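Local coordinates for protein carboxylesterase (Uncultured bacterium, PDB 5GMX) that hydrolyses carboxylic esters as a family VIII carboxylesterase of beta-lactamase fold, and also acts on oxyimino cephalosporins, at residues 341-349 / 360-371; 66-76 / 197-205. All blocks are in the same frame, centred on the assembly; numbering follows the deposited sequence.

Contact 1: residues 341-349 / 360-371; sequences HSGWGGSFG and GYAMNQMDTNIF. With PMS (phenylmethanesulfonic acid), chain C.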
loop_
_atom_site.group_PDB
_atom_site.type_symbol
_atom_site.label_atom_id
_atom_site.label_comp_id
_atom_site.label_asym_id
_atom_site.label_seq_id
_atom_site.Cartn_x
_atom_site.Cartn_y
_atom_site.Cartn_z
ATOM N N HIS A 341 5.427 0.838 2.102
ATOM C CA HIS A 341 4.820 -0.477 2.063
ATOM C C HIS A 341 5.113 -1.151 0.738
ATOM O O HIS A 341 5.212 -0.499 -0.301
ATOM C CB HIS A 341 3.308 -0.406 2.292
ATOM C CG HIS A 341 2.796 -1.491 3.188
ATOM N ND1 HIS A 341 2.726 -2.808 2.794
ATOM C CD2 HIS A 341 2.351 -1.454 4.466
ATOM C CE1 HIS A 341 2.253 -3.539 3.789
ATOM N NE2 HIS A 341 2.015 -2.740 4.815
ATOM N N SER A 342 5.274 -2.464 0.797
ATOM C CA SER A 342 5.568 -3.252 -0.381
ATOM C C SER A 342 4.415 -4.189 -0.683
ATOM O O SER A 342 3.560 -4.434 0.167
ATOM C CB SER A 342 6.858 -4.041 -0.178
ATOM O OG SER A 342 7.904 -3.178 0.217
ATOM N N GLY A 343 4.414 -4.739 -1.889
ATOM C CA GLY A 343 3.354 -5.633 -2.289
ATOM C C GLY A 343 3.872 -6.952 -2.811
ATOM O O GLY A 343 4.988 -7.051 -3.325
ATOM N N TRP A 344 3.044 -7.972 -2.667
ATOM C CA TRP A 344 3.337 -9.294 -3.192
ATOM C C TRP A 344 3.726 -9.229 -4.664
ATOM O O TRP A 344 2.980 -8.688 -5.479
ATOM C CB TRP A 344 2.118 -10.191 -2.996
ATOM C CG TRP A 344 2.313 -11.615 -3.327
ATOM C CD1 TRP A 344 3.467 -12.337 -3.235
ATOM C CD2 TRP A 344 1.308 -12.514 -3.800
ATOM N NE1 TRP A 344 3.244 -13.631 -3.642
ATOM C CE2 TRP A 344 1.925 -13.766 -3.991
ATOM C CE3 TRP A 344 -0.054 -12.377 -4.095
ATOM C CZ2 TRP A 344 1.223 -14.878 -4.453
ATOM C CZ3 TRP A 344 -0.749 -13.480 -4.557
ATOM C CH2 TRP A 344 -0.109 -14.715 -4.730
ATOM N N GLY A 345 4.908 -9.747 -4.998
ATOM C CA GLY A 345 5.334 -9.795 -6.385
ATOM C C GLY A 345 6.447 -8.823 -6.730
ATOM O O GLY A 345 7.236 -9.087 -7.626
ATOM N N GLY A 346 6.509 -7.702 -6.016
ATOM C CA GLY A 346 7.609 -6.765 -6.168
ATOM C C GLY A 346 7.287 -5.276 -6.139
ATOM O O GLY A 346 8.204 -4.462 -5.998
ATOM N N SER A 347 6.016 -4.892 -6.257
ATOM C CA SER A 347 5.707 -3.460 -6.221
ATOM C C SER A 347 6.014 -2.885 -4.848
ATOM O O SER A 347 6.037 -3.615 -3.860
ATOM C CB SER A 347 4.246 -3.185 -6.598
ATOM O OG SER A 347 3.360 -3.626 -5.587
ATOM N N PHE A 348 6.274 -1.581 -4.786
ATOM C CA PHE A 348 6.473 -0.943 -3.487
ATOM C C PHE A 348 6.422 0.562 -3.614
ATOM O O PHE A 348 6.498 1.116 -4.712
ATOM C CB PHE A 348 7.812 -1.350 -2.853
ATOM C CG PHE A 348 9.002 -0.826 -3.588
ATOM C CD1 PHE A 348 9.525 -1.518 -4.662
ATOM C CD2 PHE A 348 9.586 0.383 -3.224
ATOM C CE1 PHE A 348 10.616 -1.024 -5.349
ATOM C CE2 PHE A 348 10.678 0.879 -3.915
ATOM C CZ PHE A 348 11.194 0.172 -4.974
ATOM N N GLY A 349 6.310 1.219 -2.470
ATOM C CA GLY A 349 6.472 2.653 -2.422
ATOM C C GLY A 349 7.058 3.023 -1.083
ATOM O O GLY A 349 6.787 2.330 -0.087
ATOM N N GLY A 360 8.215 5.199 -6.139
ATOM C CA GLY A 360 7.162 4.251 -6.458
ATOM C C GLY A 360 7.531 3.288 -7.574
ATOM O O GLY A 360 8.178 3.672 -8.544
ATOM N N TYR A 361 7.112 2.032 -7.446
ATOM C CA TYR A 361 7.446 1.038 -8.460
ATOM C C TYR A 361 6.353 -0.025 -8.577
ATOM O O TYR A 361 5.919 -0.614 -7.567
ATOM C CB TYR A 361 8.814 0.424 -8.144
ATOM C CG TYR A 361 9.211 -0.752 -9.007
ATOM C CD1 TYR A 361 9.284 -0.642 -10.394
ATOM C CD2 TYR A 361 9.570 -1.957 -8.425
ATOM C CE1 TYR A 361 9.652 -1.732 -11.182
ATOM C CE2 TYR A 361 9.965 -3.036 -9.190
ATOM C CZ TYR A 361 9.983 -2.928 -10.564
ATOM O OH TYR A 361 10.359 -4.025 -11.291
ATOM N N ALA A 362 5.870 -0.230 -9.803
ATOM C CA ALA A 362 4.783 -1.190 -10.032
ATOM C C ALA A 362 4.974 -1.925 -11.354
ATOM O O ALA A 362 5.258 -1.304 -12.375
ATOM C CB ALA A 362 3.428 -0.487 -10.006
HETATM N N MSE A 363 4.788 -3.241 -11.341
HETATM C CA MSE A 363 5.094 -4.065 -12.504
HETATM C C MSE A 363 4.152 -5.261 -12.585
HETATM O O MSE A 363 3.474 -5.580 -11.613
HETATM C CB MSE A 363 6.548 -4.531 -12.445
HETATM C CG MSE A 363 6.788 -5.740 -11.550
HETATM SE SE MSE A 363 6.288 -5.567 -9.644
HETATM C CE MSE A 363 7.013 -3.847 -9.303
ATOM N N ASN A 364 4.100 -5.923 -13.741
ATOM C CA ASN A 364 3.156 -7.021 -13.905
ATOM C C ASN A 364 3.775 -8.424 -13.829
ATOM O O ASN A 364 3.045 -9.416 -13.785
ATOM C CB ASN A 364 2.382 -6.854 -15.221
ATOM C CG ASN A 364 3.267 -6.946 -16.454
ATOM O OD1 ASN A 364 4.491 -6.852 -16.374
ATOM N ND2 ASN A 364 2.637 -7.099 -17.610
ATOM N N GLN A 365 5.103 -8.517 -13.819
ATOM C CA GLN A 365 5.764 -9.811 -13.619
ATOM C C GLN A 365 6.159 -10.018 -12.159
ATOM O O GLN A 365 7.090 -9.389 -11.656
ATOM C CB GLN A 365 7.004 -9.949 -14.500
ATOM C CG GLN A 365 7.772 -11.250 -14.254
ATOM C CD GLN A 365 6.922 -12.489 -14.510
ATOM O OE1 GLN A 365 6.538 -12.758 -15.645
ATOM N NE2 GLN A 365 6.613 -13.239 -13.450
HETATM N N MSE A 366 5.454 -10.911 -11.484
HETATM C CA MSE A 366 5.690 -11.146 -10.071
HETATM C C MSE A 366 6.932 -11.990 -9.830
HETATM O O MSE A 366 7.302 -12.815 -10.658
HETATM C CB MSE A 366 4.480 -11.829 -9.443
HETATM C CG MSE A 366 3.204 -11.018 -9.512
HETATM SE SE MSE A 366 1.744 -12.035 -8.724
HETATM C CE MSE A 366 2.310 -12.028 -6.867
ATOM N N ASP A 367 7.570 -11.762 -8.688
ATOM C CA ASP A 367 8.675 -12.589 -8.225
ATOM C C ASP A 367 8.330 -13.066 -6.820
ATOM O O ASP A 367 7.435 -12.511 -6.187
ATOM C CB ASP A 367 9.996 -11.812 -8.240
ATOM C CG ASP A 367 11.214 -12.725 -8.188
ATOM O OD1 ASP A 367 11.091 -13.865 -7.685
ATOM O OD2 ASP A 367 12.292 -12.305 -8.662
ATOM N N THR A 368 9.035 -14.082 -6.328
ATOM C CA THR A 368 8.695 -14.692 -5.039
ATOM C C THR A 368 9.207 -13.893 -3.839
ATOM O O THR A 368 10.298 -14.155 -3.326
ATOM C CB THR A 368 9.244 -16.121 -4.944
ATOM O OG1 THR A 368 10.647 -16.114 -5.237
ATOM C CG2 THR A 368 8.526 -17.022 -5.931
ATOM N N ASN A 369 8.396 -12.929 -3.402
ATOM C CA ASN A 369 8.706 -12.045 -2.276
ATOM C C ASN A 369 7.516 -11.123 -1.982
ATOM O O ASN A 369 6.691 -10.858 -2.860
ATOM C CB ASN A 369 9.968 -11.212 -2.545
ATOM C CG ASN A 369 9.824 -10.287 -3.750
ATOM O OD1 ASN A 369 9.290 -9.182 -3.636
ATOM N ND2 ASN A 369 10.307 -10.733 -4.905
ATOM N N ILE A 370 7.425 -10.644 -0.744
ATOM C CA ILE A 370 6.402 -9.664 -0.386
ATOM C C ILE A 370 7.042 -8.330 0.011
ATOM O O ILE A 370 6.343 -7.341 0.265
ATOM C CB ILE A 370 5.486 -10.184 0.747
ATOM C CG1 ILE A 370 6.293 -10.497 2.009
ATOM C CG2 ILE A 370 4.726 -11.417 0.282
ATOM C CD1 ILE A 370 5.455 -10.497 3.276
ATOM N N PHE A 371 8.376 -8.326 0.065
ATOM C CA PHE A 371 9.170 -7.100 0.132
ATOM C C PHE A 371 10.641 -7.395 -0.205
ATOM O O PHE A 371 11.111 -8.523 -0.032
ATOM C CB PHE A 371 9.047 -6.425 1.513
ATOM C CG PHE A 371 9.342 -7.336 2.679
ATOM C CD1 PHE A 371 10.648 -7.619 3.050
ATOM C CD2 PHE A 371 8.306 -7.881 3.426
ATOM C CE1 PHE A 371 10.919 -8.451 4.128
ATOM C CE2 PHE A 371 8.569 -8.713 4.504
ATOM C CZ PHE A 371 9.876 -8.999 4.856
HETATM C C PMS C . -1.353 -8.942 0.169
HETATM S S PMS C . 0.237 -8.145 0.233
HETATM C C1 PMS C . -1.246 -10.456 0.239
HETATM C C2 PMS C . -1.169 -11.206 -0.927
HETATM C C3 PMS C . -1.075 -12.590 -0.862
HETATM C C4 PMS C . -1.063 -13.230 0.367
HETATM C C5 PMS C . -1.142 -12.484 1.534
HETATM C C6 PMS C . -1.237 -11.102 1.468
HETATM O O2S PMS C . 1.279 -8.895 1.033
HETATM O O1S PMS C . 0.888 -8.117 -1.130
HETATM O O HOH W 1 7.692 -6.640 -2.721
#
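Met366, a selenomethionine, lies against one face of the indole of Trp344. From the backbone outward, its CB packs on Gly345 CA at 3.8 Å and CG keeps to the same glycine. The chain then runs extended to SE and bends at the last torsion (chi3 68°), which turns the methyl onto that face. SE itself stands above the six-membered ring at a distance, a Met-aromatic contact, while CE sits 3.4 Å from the centroid of the five-membered ring as a CH-pi contact. On the side of the indole opposite Met366 CE, out toward its rim, C3 of the phenyl of the bound phenylmethanesulfonyl group lies 3.4 Å from Trp344 CE3. Ile370 CG2 touches Trp344 CD1. The backbone N of Trp344 also donates to O1S of the sulfonyl group at 2.7 Å, one of the bonds expected of an oxyanion hole.

Two backbone bonds tie the loops together: Gly345 N to Asn369 O, almost straight at 179°, and Asp367 N to Gly345 O at 2.9 Å, on a lone pair. Gly345 belongs to the type II turn from Gly343 to Gly346 that follows strand 339-342, whose His341-Ser342-Gly343 recalls the K(T/S)G element of serine beta-lactamases. A water joins Gly343 O to Asn369 OD1, and Asp373 takes the amide nitrogen of Asn369.

Further on, strands 348-352 and 357-363 pair antiparallel as a hairpin. Phe348 and Tyr361 exchange both backbone bonds, and on one face of the sheet Phe348 CE1 lies 3.4 Å from Tyr361 CD2, the rings inclined at 62°. Met363, bent at chi2 and chi3, lays CE over one face of the Tyr361 ring and against Ser347 CA.

Contact 2: residues 66-76 / 197-205; sequences LINTYSTTKGM and AGNDYYIGL. With PMS (phenylmethanesulfonic acid), chain C.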
loop_
_atom_site.group_PDB
_atom_site.type_symbol
_atom_site.label_atom_id
_atom_site.label_comp_id
_atom_site.label_asym_id
_atom_site.label_seq_id
_atom_site.Cartn_x
_atom_site.Cartn_y
_atom_site.Cartn_z
ATOM N N LEU A 66 -2.176 0.756 -15.833
ATOM C CA LEU A 66 -2.362 0.416 -14.421
ATOM C C LEU A 66 -2.124 -1.073 -14.142
ATOM O O LEU A 66 -2.289 -1.911 -15.022
ATOM C CB LEU A 66 -3.780 0.777 -13.971
ATOM C CG LEU A 66 -4.200 2.238 -14.146
ATOM C CD1 LEU A 66 -5.699 2.328 -14.042
ATOM C CD2 LEU A 66 -3.530 3.120 -13.097
ATOM N N ILE A 67 -1.770 -1.392 -12.903
ATOM C CA ILE A 67 -1.599 -2.781 -12.480
ATOM C C ILE A 67 -1.998 -2.922 -11.008
ATOM O O ILE A 67 -1.904 -1.964 -10.234
ATOM C CB ILE A 67 -0.131 -3.269 -12.687
ATOM C CG1 ILE A 67 -0.022 -4.798 -12.620
ATOM C CG2 ILE A 67 0.819 -2.605 -11.700
ATOM C CD1 ILE A 67 -0.846 -5.540 -13.676
ATOM N N ASN A 68 -2.472 -4.104 -10.633
ATOM C CA ASN A 68 -2.726 -4.404 -9.231
ATOM C C ASN A 68 -1.432 -4.282 -8.429
ATOM O O ASN A 68 -0.391 -4.800 -8.832
ATOM C CB ASN A 68 -3.322 -5.801 -9.086
ATOM C CG ASN A 68 -3.949 -6.030 -7.729
ATOM O OD1 ASN A 68 -5.134 -5.781 -7.541
ATOM N ND2 ASN A 68 -3.153 -6.499 -6.774
ATOM N N THR A 69 -1.484 -3.588 -7.299
ATOM C CA THR A 69 -0.274 -3.355 -6.510
ATOM C C THR A 69 -0.251 -4.139 -5.200
ATOM O O THR A 69 0.688 -4.006 -4.419
ATOM C CB THR A 69 -0.106 -1.866 -6.175
ATOM O OG1 THR A 69 -1.236 -1.420 -5.414
ATOM C CG2 THR A 69 0.010 -1.032 -7.458
ATOM N N TYR A 70 -1.278 -4.952 -4.969
ATOM C CA TYR A 70 -1.391 -5.749 -3.747
ATOM C C TYR A 70 -1.144 -4.916 -2.491
ATOM O O TYR A 70 -1.706 -3.837 -2.366
ATOM C CB TYR A 70 -0.453 -6.952 -3.820
ATOM C CG TYR A 70 -0.928 -7.930 -4.867
ATOM C CD1 TYR A 70 -1.987 -8.789 -4.601
ATOM C CD2 TYR A 70 -0.355 -7.963 -6.133
ATOM C CE1 TYR A 70 -2.449 -9.673 -5.556
ATOM C CE2 TYR A 70 -0.808 -8.846 -7.098
ATOM C CZ TYR A 70 -1.853 -9.700 -6.799
ATOM O OH TYR A 70 -2.310 -10.582 -7.750
ATOM N N SER A 71 -0.298 -5.385 -1.580
ATOM C CA SER A 71 -0.195 -4.735 -0.269
ATOM C C SER A 71 0.445 -3.350 -0.299
ATOM O O SER A 71 0.482 -2.660 0.719
ATOM C CB SER A 71 0.566 -5.625 0.704
ATOM O OG SER A 71 -0.119 -6.859 0.873
ATOM N N THR A 72 0.957 -2.936 -1.452
ATOM C CA THR A 72 1.377 -1.546 -1.615
ATOM C C THR A 72 0.185 -0.638 -1.252
ATOM O O THR A 72 0.346 0.435 -0.641
ATOM C CB THR A 72 1.883 -1.280 -3.056
ATOM O OG1 THR A 72 3.012 -2.128 -3.333
ATOM C CG2 THR A 72 2.283 0.181 -3.240
ATOM N N THR A 73 -1.015 -1.117 -1.579
ATOM C CA THR A 73 -2.268 -0.440 -1.236
ATOM C C THR A 73 -2.416 -0.124 0.259
ATOM O O THR A 73 -3.044 0.873 0.619
ATOM C CB THR A 73 -3.494 -1.284 -1.683
ATOM O OG1 THR A 73 -3.258 -1.819 -2.991
ATOM C CG2 THR A 73 -4.759 -0.442 -1.712
ATOM N N LYS A 74 -1.854 -0.965 1.127
ATOM C CA LYS A 74 -2.002 -0.749 2.564
ATOM C C LYS A 74 -1.426 0.610 2.946
ATOM O O LYS A 74 -2.013 1.320 3.768
ATOM C CB LYS A 74 -1.341 -1.876 3.374
ATOM C CG LYS A 74 -2.087 -3.210 3.280
ATOM C CD LYS A 74 -1.616 -4.187 4.354
ATOM C CE LYS A 74 -2.347 -5.507 4.230
ATOM N NZ LYS A 74 -1.954 -6.191 2.979
ATOM N N GLY A 75 -0.311 0.994 2.317
ATOM C CA GLY A 75 0.259 2.305 2.602
ATOM C C GLY A 75 -0.732 3.413 2.266
ATOM O O GLY A 75 -0.929 4.378 3.023
HETATM N N MSE A 76 -1.397 3.258 1.130
HETATM C CA MSE A 76 -2.390 4.243 0.716
HETATM C C MSE A 76 -3.501 4.329 1.747
HETATM O O MSE A 76 -3.913 5.441 2.139
HETATM C CB MSE A 76 -2.952 3.894 -0.657
HETATM C CG MSE A 76 -1.862 3.731 -1.707
HETATM SE SE MSE A 76 -0.742 5.341 -1.909
HETATM C CE MSE A 76 0.442 4.666 -3.291
ATOM N N ALA A 197 -2.598 12.972 -8.380
ATOM C CA ALA A 197 -2.263 11.562 -8.542
ATOM C C ALA A 197 -3.528 10.737 -8.754
ATOM O O ALA A 197 -3.466 9.513 -8.888
ATOM C CB ALA A 197 -1.487 11.042 -7.319
ATOM N N GLY A 198 -4.669 11.424 -8.813
ATOM C CA GLY A 198 -5.971 10.783 -8.867
ATOM C C GLY A 198 -6.264 9.974 -10.119
ATOM O O GLY A 198 -7.234 9.214 -10.159
ATOM N N ASN A 199 -5.454 10.159 -11.153
ATOM C CA ASN A 199 -5.594 9.366 -12.365
ATOM C C ASN A 199 -4.611 8.198 -12.425
ATOM O O ASN A 199 -4.626 7.429 -13.384
ATOM C CB ASN A 199 -5.418 10.247 -13.601
ATOM C CG ASN A 199 -4.058 10.919 -13.640
ATOM O OD1 ASN A 199 -3.540 11.371 -12.611
ATOM N ND2 ASN A 199 -3.451 10.949 -14.821
ATOM N N ASP A 200 -3.754 8.063 -11.414
ATOM C CA ASP A 200 -2.709 7.048 -11.463
ATOM C C ASP A 200 -2.722 6.102 -10.245
ATOM O O ASP A 200 -1.815 5.284 -10.087
ATOM C CB ASP A 200 -1.329 7.700 -11.594
ATOM C CG ASP A 200 -1.010 8.133 -13.033
ATOM O OD1 ASP A 200 -1.435 7.446 -13.998
ATOM O OD2 ASP A 200 -0.306 9.154 -13.199
ATOM N N TYR A 201 -3.732 6.221 -9.388
ATOM C CA TYR A 201 -3.944 5.235 -8.321
ATOM C C TYR A 201 -5.401 5.201 -7.871
ATOM O O TYR A 201 -5.956 6.213 -7.432
ATOM C CB TYR A 201 -3.037 5.505 -7.111
ATOM C CG TYR A 201 -2.796 4.253 -6.297
ATOM C CD1 TYR A 201 -3.739 3.790 -5.391
ATOM C CD2 TYR A 201 -1.641 3.523 -6.455
ATOM C CE1 TYR A 201 -3.529 2.627 -4.660
ATOM C CE2 TYR A 201 -1.420 2.359 -5.728
ATOM C CZ TYR A 201 -2.359 1.917 -4.832
ATOM O OH TYR A 201 -2.112 0.755 -4.116
ATOM N N TYR A 202 -6.001 4.019 -7.953
ATOM C CA TYR A 202 -7.407 3.824 -7.621
ATOM C C TYR A 202 -7.606 2.706 -6.592
ATOM O O TYR A 202 -6.945 1.674 -6.648
ATOM C CB TYR A 202 -8.221 3.466 -8.872
ATOM C CG TYR A 202 -8.174 4.470 -10.002
ATOM C CD1 TYR A 202 -7.093 4.518 -10.874
ATOM C CD2 TYR A 202 -9.233 5.350 -10.220
ATOM C CE1 TYR A 202 -7.057 5.440 -11.916
ATOM C CE2 TYR A 202 -9.206 6.259 -11.265
ATOM C CZ TYR A 202 -8.117 6.301 -12.104
ATOM O OH TYR A 202 -8.085 7.204 -13.152
ATOM N N ILE A 203 -8.531 2.920 -5.669
ATOM C CA ILE A 203 -9.044 1.840 -4.843
ATOM C C ILE A 203 -10.513 1.711 -5.188
ATOM O O ILE A 203 -11.329 2.536 -4.775
ATOM C CB ILE A 203 -8.840 2.100 -3.344
ATOM C CG1 ILE A 203 -7.352 2.322 -3.046
ATOM C CG2 ILE A 203 -9.381 0.923 -2.524
ATOM C CD1 ILE A 203 -7.077 2.859 -1.656
ATOM N N GLY A 204 -10.838 0.693 -5.980
ATOM C CA GLY A 204 -12.131 0.629 -6.635
ATOM C C GLY A 204 -11.979 1.312 -7.982
ATOM O O GLY A 204 -12.037 2.538 -8.073
ATOM N N LEU A 205 -11.730 0.528 -9.026
ATOM C CA LEU A 205 -11.459 1.099 -10.342
ATOM C C LEU A 205 -12.745 1.308 -11.151
ATOM O O LEU A 205 -13.464 0.346 -11.431
ATOM C CB LEU A 205 -10.491 0.200 -11.114
ATOM C CG LEU A 205 -9.995 0.779 -12.438
ATOM C CD1 LEU A 205 -9.037 1.938 -12.179
ATOM C CD2 LEU A 205 -9.347 -0.295 -13.274
HETATM C C PMS C . -1.353 -8.942 0.169
HETATM S S PMS C . 0.237 -8.145 0.233
HETATM C C1 PMS C . -1.246 -10.456 0.239
HETATM C C2 PMS C . -1.169 -11.206 -0.927
HETATM C C3 PMS C . -1.075 -12.590 -0.862
HETATM C C4 PMS C . -1.063 -13.230 0.367
HETATM C C5 PMS C . -1.142 -12.484 1.534
HETATM C C6 PMS C . -1.237 -11.102 1.468
HETATM O O2S PMS C . 1.279 -8.895 1.033
HETATM O O1S PMS C . 0.888 -8.117 -1.130
#
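The SxxK element of the serine beta-lactamase fold, Ser71 to Lys74 at the start of helix 72-86, is backed here by strand 201-202, and the residue that bridges them is Tyr201. Its phenol points into the turn ahead of the helix, where OH and Thr69 OG1 share a hydrogen bond of 2.7 Å; Thr69 and Tyr201 come at each other from opposite directions. A chi1 of -156° swings the Tyr201 ring away from the backbone N and out to this turn. Thr73 OG1 lies near the plane of the ring at its edge, 3.0 Å from the phenol oxygen, and gives its own bond of 2.6 Å to Tyr70 O. That carbonyl also accepts from Thr73 N, while Gly268 N donates to Thr73 OG1.

Over one face of the Tyr201 ring runs Met76, a selenomethionine. CG makes a CH-pi contact, 3.6 Å from Tyr201 CE1. The bend at chi2 (-58°) carries the chain along the face: SE stands above the ring centre at 4.7 Å from the centroid, and CE ends over the rim beside CE2. CG1 and CD1 of Ile203 pack against Thr73 CG2. At the other end of the contact Leu66 CD1 meets Leu205 CD1 at 3.8 Å and touches CE1 of Tyr202; the Leu66 and Tyr202 side chains cross at about a right angle.

Ser71 OG is bonded covalently to the sulfur of the phenylmethanesulfonyl group, and Ser71 N gives a weak hydrogen bond to O1S. Lys74 NZ lies 2.9 Å from Ser71 OG and is hydrogen-bonded to the hydroxyl of Tyr160. Sulfonylation at Ser71 marks it as the reactive nucleophile, consistent with the family mechanism; the hydroxyl cluster of Thr69, Thr73 and Tyr201 fixes the turn that carries it, on the side away from the inhibitor, and so probably helps to place it.

The centres of contacts 1 and 2 lie about 12 Å apart, and both border the phenylmethanesulfonyl group. Along the chain they come in series, 66-76 and 197-205 first, then 341-349 and 360-371. Contact 1 lies at the ends of strands 339-342, 348-352 and 357-363 of the seven-stranded antiparallel sheet and in the loops beyond them; contact 2 joins the start of helix 72-86 to the outer strands, 67-68 and 201-202, of a small three-stranded sheet. A probable hydrogen bond, Ser347 OG to Thr72 OG1 at 2.7 Å, ties them directly. The active site thus forms where large sheet and helix start face each other.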